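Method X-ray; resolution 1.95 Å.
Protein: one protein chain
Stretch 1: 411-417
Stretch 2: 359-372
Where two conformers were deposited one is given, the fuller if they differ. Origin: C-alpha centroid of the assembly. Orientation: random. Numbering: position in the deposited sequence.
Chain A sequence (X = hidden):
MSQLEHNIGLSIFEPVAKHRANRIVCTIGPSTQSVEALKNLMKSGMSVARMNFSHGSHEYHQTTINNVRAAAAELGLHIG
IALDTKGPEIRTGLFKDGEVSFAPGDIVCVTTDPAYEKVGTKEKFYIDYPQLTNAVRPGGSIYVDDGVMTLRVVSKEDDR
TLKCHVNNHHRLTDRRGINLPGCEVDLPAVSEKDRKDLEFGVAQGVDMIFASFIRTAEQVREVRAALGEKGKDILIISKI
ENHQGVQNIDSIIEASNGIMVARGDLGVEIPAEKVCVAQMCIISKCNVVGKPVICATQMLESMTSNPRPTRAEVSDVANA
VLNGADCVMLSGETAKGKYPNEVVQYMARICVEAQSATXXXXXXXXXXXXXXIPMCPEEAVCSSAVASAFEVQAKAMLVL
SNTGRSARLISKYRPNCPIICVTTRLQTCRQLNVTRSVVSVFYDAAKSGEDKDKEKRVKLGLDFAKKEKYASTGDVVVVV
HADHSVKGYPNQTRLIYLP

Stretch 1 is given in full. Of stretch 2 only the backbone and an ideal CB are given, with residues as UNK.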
ATOM      1  N   SER A 411     -18.845   0.952  16.383  1.00 13.96           N
ATOM      2  CA  SER A 411     -17.608   0.665  17.138  1.00 15.04           C
ATOM      3  C   SER A 411     -16.674  -0.288  16.384  1.00 13.84           C
ATOM      4  O   SER A 411     -15.445  -0.189  16.489  1.00 14.10           O
ATOM      5  CB  SER A 411     -17.944   0.089  18.533  1.00 14.29           C
ATOM      6  OG  SER A 411     -16.742  -0.104  19.291  1.00 16.81           O
ATOM      7  N   LYS A 412     -17.251  -1.183  15.586  1.00 12.75           N
ATOM      8  CA  LYS A 412     -16.449  -2.128  14.820  1.00 12.84           C
ATOM      9  C   LYS A 412     -15.411  -1.358  13.960  1.00 13.51           C
ATOM     10  O   LYS A 412     -14.291  -1.844  13.733  1.00 12.84           O
ATOM     11  CB  LYS A 412     -17.367  -2.962  13.912  1.00 12.21           C
ATOM     12  CG  LYS A 412     -16.650  -3.717  12.821  1.00 12.74           C
ATOM     13  CD  LYS A 412     -17.653  -4.585  12.027  1.00 12.88           C
ATOM     14  CE  LYS A 412     -16.908  -5.449  11.007  1.00 14.28           C
ATOM     15  NZ  LYS A 412     -17.846  -6.335  10.264  1.00 13.83           N
ATOM     16  N   TYR A 413     -15.791  -0.176  13.475  1.00 13.21           N
ATOM     17  CA  TYR A 413     -14.910   0.592  12.570  1.00 13.62           C
ATOM     18  C   TYR A 413     -14.002   1.572  13.306  1.00 14.97           C
ATOM     19  O   TYR A 413     -13.183   2.255  12.685  1.00 14.82           O
ATOM     20  CB  TYR A 413     -15.720   1.281  11.456  1.00 12.83           C
ATOM     21  CG  TYR A 413     -16.220   0.274  10.446  1.00 14.53           C
ATOM     22  CD1 TYR A 413     -15.334  -0.268   9.490  1.00 14.37           C
ATOM     23  CD2 TYR A 413     -17.429  -0.389  10.654  1.00 14.66           C
ATOM     24  CE1 TYR A 413     -15.748  -1.285   8.620  1.00 14.88           C
ATOM     25  CE2 TYR A 413     -17.813  -1.454   9.836  1.00 15.78           C
ATOM     26  CZ  TYR A 413     -16.952  -1.907   8.841  1.00 16.70           C
ATOM     27  OH  TYR A 413     -17.314  -2.989   8.058  1.00 17.37           O
ATOM     28  N   ARG A 414     -14.009   1.492  14.638  1.00 14.79           N
ATOM     29  CA  ARG A 414     -12.941   2.090  15.439  1.00 13.88           C
ATOM     30  C   ARG A 414     -12.781   3.613  15.178  1.00 15.16           C
ATOM     31  O   ARG A 414     -11.703   4.068  14.813  1.00 14.64           O
ATOM     32  CB  ARG A 414     -11.612   1.363  15.167  1.00 16.31           C
ATOM     33  CG  ARG A 414     -11.562  -0.111  15.662  1.00 19.08           C
ATOM     34  CD  ARG A 414     -12.333  -0.297  16.949  1.00 20.99           C
ATOM     35  NE  ARG A 414     -11.878  -1.451  17.759  1.00 23.57           N
ATOM     36  CZ  ARG A 414     -12.683  -2.173  18.549  1.00 20.42           C
ATOM     37  NH1 ARG A 414     -12.163  -3.074  19.395  1.00 19.13           N
ATOM     38  NH2 ARG A 414     -13.993  -1.895  18.610  1.00 20.32           N
ATOM     39  N   PRO A 415     -13.863   4.390  15.322  1.00 14.94           N
ATOM     40  CA  PRO A 415     -13.667   5.839  15.298  1.00 15.60           C
ATOM     41  C   PRO A 415     -12.721   6.295  16.422  1.00 18.64           C
ATOM     42  O   PRO A 415     -12.501   5.549  17.396  1.00 17.55           O
ATOM     43  CB  PRO A 415     -15.090   6.392  15.541  1.00 15.54           C
ATOM     44  CG  PRO A 415     -15.805   5.308  16.284  1.00 15.51           C
ATOM     45  CD  PRO A 415     -15.241   4.016  15.700  1.00 14.04           C
ATOM     46  N   ASN A 416     -12.200   7.529  16.326  1.00 17.88           N
ATOM     47  CA  ASN A 416     -11.314   8.018  17.385  1.00 18.99           C
ATOM     48  C   ASN A 416     -12.071   8.896  18.405  1.00 20.37           C
ATOM     49  O   ASN A 416     -11.456   9.538  19.241  1.00 24.67           O
ATOM     50  CB  ASN A 416     -10.105   8.752  16.805  1.00 22.04           C
ATOM     51  CG  ASN A 416     -10.494  10.025  16.095  1.00 26.67           C
ATOM     52  OD1 ASN A 416     -11.634  10.474  16.216  1.00 30.02           O
ATOM     53  ND2 ASN A 416      -9.515  10.695  15.473  1.00 28.90           N
ATOM     54  N   CYS A 417     -13.393   8.981  18.271  1.00 18.44           N
ATOM     55  CA  CYS A 417     -14.207   9.854  19.153  1.00 19.02           C
ATOM     56  C   CYS A 417     -15.219   8.994  19.897  1.00 19.67           C
ATOM     57  O   CYS A 417     -15.446   7.869  19.505  1.00 23.69           O
ATOM     58  CB  CYS A 417     -14.953  10.912  18.321  1.00 18.66           C
ATOM     59  SG  CYS A 417     -15.996  10.209  17.007  1.00 20.36           S
ATOM     60  N   UNK A 359      -2.585   4.819  15.825  1.00 23.46           N
ATOM     61  CA  UNK A 359      -2.768   5.557  14.587  1.00 25.28           C
ATOM     62  C   UNK A 359      -4.246   5.703  14.240  1.00 27.48           C
ATOM     63  O   UNK A 359      -4.948   4.735  14.135  1.00 30.57           O
ATOM     64  CB  UNK A 359      -2.024   4.864  13.444  1.00 25.28           C
ATOM     65  N   UNK A 360      -4.713   6.944  14.078  1.00 30.70           N
ATOM     66  CA  UNK A 360      -6.153   7.233  13.856  1.00 33.68           C
ATOM     67  C   UNK A 360      -6.868   6.170  12.998  1.00 27.07           C
ATOM     68  O   UNK A 360      -7.903   5.651  13.385  1.00 31.67           O
ATOM     69  CB  UNK A 360      -6.302   8.598  13.182  1.00 33.68           C
ATOM     70  N   UNK A 361      -6.377   5.975  11.776  1.00 18.47           N
ATOM     71  CA  UNK A 361      -7.205   5.464  10.685  1.00 21.24           C
ATOM     72  C   UNK A 361      -6.736   4.092  10.228  1.00 21.96           C
ATOM     73  O   UNK A 361      -7.418   3.432   9.454  1.00 19.92           O
ATOM     74  CB  UNK A 361      -7.193   6.438   9.506  1.00 21.24           C
ATOM     75  N   UNK A 362      -5.641   3.604  10.801  1.00 23.72           N
ATOM     76  CA  UNK A 362      -5.114   2.289  10.408  1.00 23.97           C
ATOM     77  C   UNK A 362      -6.045   1.131  10.687  1.00 20.69           C
ATOM     78  O   UNK A 362      -6.270   0.306   9.794  1.00 17.72           O
ATOM     79  CB  UNK A 362      -3.788   2.032  11.127  1.00 23.97           C
ATOM     80  N   UNK A 363      -6.648   1.088  11.893  1.00 19.98           N
ATOM     81  CA  UNK A 363      -7.607   0.034  12.194  1.00 20.13           C
ATOM     82  C   UNK A 363      -8.811   0.147  11.278  1.00 19.04           C
ATOM     83  O   UNK A 363      -9.286  -0.859  10.742  1.00 17.23           O
ATOM     84  CB  UNK A 363      -8.043   0.097  13.659  1.00 20.13           C
ATOM     85  N   UNK A 364      -9.352   1.363  11.151  1.00 16.70           N
ATOM     86  CA  UNK A 364     -10.499   1.568  10.277  1.00 16.36           C
ATOM     87  C   UNK A 364     -10.272   0.948   8.906  1.00 16.00           C
ATOM     88  O   UNK A 364     -11.116   0.165   8.389  1.00 14.24           O
ATOM     89  CB  UNK A 364     -10.796   3.062  10.134  1.00 16.36           C
ATOM     90  N   UNK A 365      -9.186   1.354   8.271  1.00 16.95           N
ATOM     91  CA  UNK A 365      -8.885   0.891   6.907  1.00 18.78           C
ATOM     92  C   UNK A 365      -8.633  -0.616   6.830  1.00 17.37           C
ATOM     93  O   UNK A 365      -9.121  -1.295   5.903  1.00 17.81           O
ATOM     94  CB  UNK A 365      -7.663   1.636   6.366  1.00 18.78           C
ATOM     95  N   UNK A 366      -7.894  -1.149   7.792  1.00 15.73           N
ATOM     96  CA  UNK A 366      -7.581  -2.599   7.794  0.50 15.96           C
ATOM     97  C   UNK A 366      -8.838  -3.433   7.989  1.00 15.73           C
ATOM     98  O   UNK A 366      -9.041  -4.461   7.310  1.00 14.84           O
ATOM     99  CB  UNK A 366      -6.570  -2.931   8.893  0.50 15.96           C
ATOM    100  N   UNK A 367      -9.685  -3.008   8.915  1.00 15.13           N
ATOM    101  CA  UNK A 367     -10.964  -3.697   9.143  1.00 15.87           C
ATOM    102  C   UNK A 367     -11.892  -3.619   7.925  1.00 15.00           C
ATOM    103  O   UNK A 367     -12.404  -4.629   7.480  1.00 15.32           O
ATOM    104  CB  UNK A 367     -11.668  -3.099  10.363  1.00 15.87           C
ATOM    105  N   UNK A 368     -12.071  -2.424   7.375  1.00 15.63           N
ATOM    106  CA  UNK A 368     -12.918  -2.247   6.197  1.00 17.24           C
ATOM    107  C   UNK A 368     -12.430  -3.074   4.995  1.00 16.46           C
ATOM    108  O   UNK A 368     -13.230  -3.691   4.285  1.00 15.76           O
ATOM    109  CB  UNK A 368     -12.971  -0.766   5.818  1.00 17.24           C
ATOM    110  N   UNK A 369     -11.119  -3.133   4.812  1.00 18.46           N
ATOM    111  CA  UNK A 369     -10.535  -3.861   3.668  1.00 20.70           C
ATOM    112  C   UNK A 369     -10.722  -5.384   3.738  1.00 21.22           C
ATOM    113  O   UNK A 369     -10.575  -6.079   2.737  1.00 22.51           O
ATOM    114  CB  UNK A 369      -9.040  -3.548   3.577  1.00 20.70           C
ATOM    115  N   UNK A 370     -11.055  -5.911   4.911  1.00 20.18           N
ATOM    116  CA  UNK A 370     -11.271  -7.348   5.017  1.00 18.40           C
ATOM    117  C   UNK A 370     -12.748  -7.758   4.954  1.00 20.61           C
ATOM    118  O   UNK A 370     -13.065  -8.923   5.094  1.00 21.16           O
ATOM    119  CB  UNK A 370     -10.660  -7.854   6.325  1.00 18.40           C
ATOM    120  N   UNK A 371     -13.645  -6.798   4.796  1.00 18.82           N
ATOM    121  CA  UNK A 371     -15.069  -7.128   4.754  1.00 19.46           C
ATOM    122  C   UNK A 371     -15.467  -7.632   3.362  1.00 22.51           C
ATOM    123  O   UNK A 371     -14.982  -7.137   2.345  1.00 21.72           O
ATOM    124  CB  UNK A 371     -15.910  -5.909   5.138  1.00 19.46           C
ATOM    125  N   UNK A 372     -16.386  -8.574   3.326  1.00 21.05           N
ATOM    126  CA  UNK A 372     -16.889  -9.088   2.060  1.00 25.94           C
ATOM    127  C   UNK A 372     -17.806  -8.053   1.381  1.00 23.71           C
ATOM    128  O   UNK A 372     -18.597  -7.371   2.044  1.00 23.56           O
ATOM    129  CB  UNK A 372     -17.638 -10.403   2.284  1.00 25.94           C
TER

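Position 359 has nothing of stretch 1 within 5.5 Å of its ideal CB, so the visible atoms set no preference. It is H359, which makes no contact here.

At position 360 CA-to-CB runs sideways, with the ideal CB 4.5 Å from ND2 of N416. That amide can donate, so a short side chain with an acceptor would suit: Asp, Asn, perhaps Glu or Ser. The residue is D360. N416 ND2 donates to D360 OD2 at 3.1 Å, almost linearly at 177°. Two waters lie within hydrogen-bonding reach of both D360 O and R414 O; one also accepts from the backbone N of position 364.

Position 361 points away and position 362 is out of reach. Many residues would fit. They are T361 and V362.

Position 363 points toward stretch 1, and its ideal CB lies 4.1 Å from CG of R414. The aliphatic part of that arginine favours an apolar side chain, such as Met, Leu or Ile. It is M363, with its CB 4.0 Å from R414 CG.

At position 364 CA-to-CB is sideways, and the ideal CB is 3.6 Å from O of Y413. The tyrosine lies beside it, so a sizeable apolar or aromatic side chain would suit. It is F364. Its CD1 lies 3.4 Å from Y413 O, which sits at the ring edge, and 3.7 Å from Y413 CB. The two rings are oblique, with planes at 64°.

Position 365 points away and position 366 is out of reach. They are N365 and S366.

Position 367 points toward stretch 1, between K412, Y413 and R414. A branched or long aliphatic residue, Ile, Leu or Met, would fill this space. I367 does so with both ends: CD1 is 3.3 Å from K412 O and 3.8 Å from R414 CG, while CG2 is 4.0 Å from Y413 CE1.

At position 368 the ideal CB is 4.0 Å from CE1 of Y413, but the direction is sideways. Many side chains could leave past the ring. In K368 the CA lies 3.8 Å from Y413 CE1, at the ring edge, and the end of the side chain leads away.

Positions 369 and 370, out of reach, are N369 and L370.

Position 371 points toward stretch 1, near the hydroxyl of Y413 and the amine of K412. An acceptor on a longer side chain, Gln or Glu, would suit, perhaps Asp. Q371 accepts from K412 NZ through OE1 at 2.8 Å. Its NE2 donates to I367 O at 2.9 Å, and its CG packs 3.3 Å from Y413 OH.

Position 372 is out of reach of stretch 1, which sets no preference; it is K372.

Stretch 2 359-372: HDTVMFNSIKNLQK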
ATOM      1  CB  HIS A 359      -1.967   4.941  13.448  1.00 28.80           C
ATOM      2  CG  HIS A 359      -2.041   5.740  12.168  1.00 31.78           C
ATOM      3  ND1 HIS A 359      -0.953   6.121  11.484  1.00 40.37           N
ATOM      4  CD2 HIS A 359      -3.146   6.222  11.447  1.00 37.91           C
ATOM      5  CE1 HIS A 359      -1.329   6.856  10.404  1.00 36.17           C
ATOM      6  NE2 HIS A 359      -2.664   6.929  10.395  1.00 43.94           N
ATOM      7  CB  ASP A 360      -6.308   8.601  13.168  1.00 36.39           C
ATOM      8  CG  ASP A 360      -6.506   9.733  14.155  1.00 49.63           C
ATOM      9  OD1 ASP A 360      -6.442  10.906  13.732  1.00 61.06           O
ATOM     10  OD2 ASP A 360      -6.701   9.453  15.353  1.00 45.50           O
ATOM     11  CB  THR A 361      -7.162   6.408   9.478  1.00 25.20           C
ATOM     12  OG1 THR A 361      -5.804   6.617   9.131  1.00 25.09           O
ATOM     13  CG2 THR A 361      -7.774   7.783   9.854  1.00 26.24           C
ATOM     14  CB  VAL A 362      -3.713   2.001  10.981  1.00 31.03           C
ATOM     15  CG1 VAL A 362      -3.356   0.522  10.789  1.00 32.21           C
ATOM     16  CG2 VAL A 362      -2.680   2.878  10.278  1.00 34.20           C
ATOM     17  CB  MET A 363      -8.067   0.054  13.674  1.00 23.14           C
ATOM     18  CG  MET A 363      -7.094  -0.601  14.649  1.00 33.19           C
ATOM     19  SD  MET A 363      -7.280  -2.388  14.618  1.00 40.17           S
ATOM     20  CE  MET A 363      -8.411  -2.652  16.000  1.00 41.57           C
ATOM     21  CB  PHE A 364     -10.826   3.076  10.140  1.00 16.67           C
ATOM     22  CG  PHE A 364     -11.924   3.373   9.129  1.00 18.10           C
ATOM     23  CD1 PHE A 364     -13.242   3.047   9.406  1.00 17.36           C
ATOM     24  CD2 PHE A 364     -11.603   3.827   7.836  1.00 20.43           C
ATOM     25  CE1 PHE A 364     -14.265   3.275   8.471  1.00 17.18           C
ATOM     26  CE2 PHE A 364     -12.624   4.008   6.866  1.00 21.48           C
ATOM     27  CZ  PHE A 364     -13.956   3.786   7.214  1.00 20.93           C
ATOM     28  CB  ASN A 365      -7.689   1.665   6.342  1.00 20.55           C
ATOM     29  CG  ASN A 365      -8.076   3.074   5.902  1.00 25.81           C
ATOM     30  OD1 ASN A 365      -9.139   3.273   5.329  1.00 24.93           O
ATOM     31  ND2 ASN A 365      -7.315   4.055   6.337  1.00 24.93           N
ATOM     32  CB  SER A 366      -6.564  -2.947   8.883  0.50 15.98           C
ATOM     33  OG  SER A 366      -5.328  -2.317   8.653  0.50 13.73           O
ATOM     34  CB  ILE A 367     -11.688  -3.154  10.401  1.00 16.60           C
ATOM     35  CG1 ILE A 367     -10.880  -3.531  11.658  1.00 15.67           C
ATOM     36  CG2 ILE A 367     -13.131  -3.692  10.489  1.00 16.98           C
ATOM     37  CD1 ILE A 367     -11.210  -2.682  12.861  1.00 19.63           C
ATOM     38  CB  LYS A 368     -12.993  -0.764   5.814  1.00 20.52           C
ATOM     39  CG  LYS A 368     -14.047  -0.480   4.761  1.00 27.39           C
ATOM     40  CD  LYS A 368     -14.335   1.016   4.637  1.00 28.57           C
ATOM     41  CE  LYS A 368     -13.591   1.620   3.464  1.00 34.95           C
ATOM     42  NZ  LYS A 368     -12.138   1.766   3.767  1.00 50.00           N
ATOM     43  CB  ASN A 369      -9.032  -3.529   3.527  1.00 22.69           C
ATOM     44  CG  ASN A 369      -8.792  -2.097   3.045  1.00 29.51           C
ATOM     45  OD1 ASN A 369      -9.710  -1.429   2.570  1.00 28.22           O
ATOM     46  ND2 ASN A 369      -7.575  -1.598   3.249  1.00 31.01           N
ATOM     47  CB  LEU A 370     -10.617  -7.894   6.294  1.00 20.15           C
ATOM     48  CG  LEU A 370      -9.068  -7.856   6.215  1.00 21.32           C
ATOM     49  CD1 LEU A 370      -8.445  -8.091   7.592  1.00 24.89           C
ATOM     50  CD2 LEU A 370      -8.584  -8.932   5.217  1.00 21.33           C
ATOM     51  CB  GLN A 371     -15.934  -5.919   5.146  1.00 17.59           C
ATOM     52  CG  GLN A 371     -15.546  -5.255   6.477  1.00 17.39           C
ATOM     53  CD  GLN A 371     -15.623  -6.226   7.635  1.00 19.19           C
ATOM     54  OE1 GLN A 371     -16.621  -6.945   7.796  1.00 18.61           O
ATOM     55  NE2 GLN A 371     -14.538  -6.348   8.367  1.00 15.34           N
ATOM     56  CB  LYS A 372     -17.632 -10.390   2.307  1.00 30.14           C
ATOM     57  CG  LYS A 372     -18.224 -11.024   1.060  1.00 46.88           C
ATOM     58  CD  LYS A 372     -19.090 -12.222   1.428  1.00 58.80           C
ATOM     59  CE  LYS A 372     -18.711 -13.457   0.623  1.00 67.32           C
ATOM     60  NZ  LYS A 372     -19.255 -13.386  -0.761  1.00 75.15           N
TER
HETATM   61  O   HOH W   1      -9.400   3.334  13.283  1.00 21.92           O
HETATM   62  O   HOH W   2      -9.449   5.070  16.026  1.00 37.58           O
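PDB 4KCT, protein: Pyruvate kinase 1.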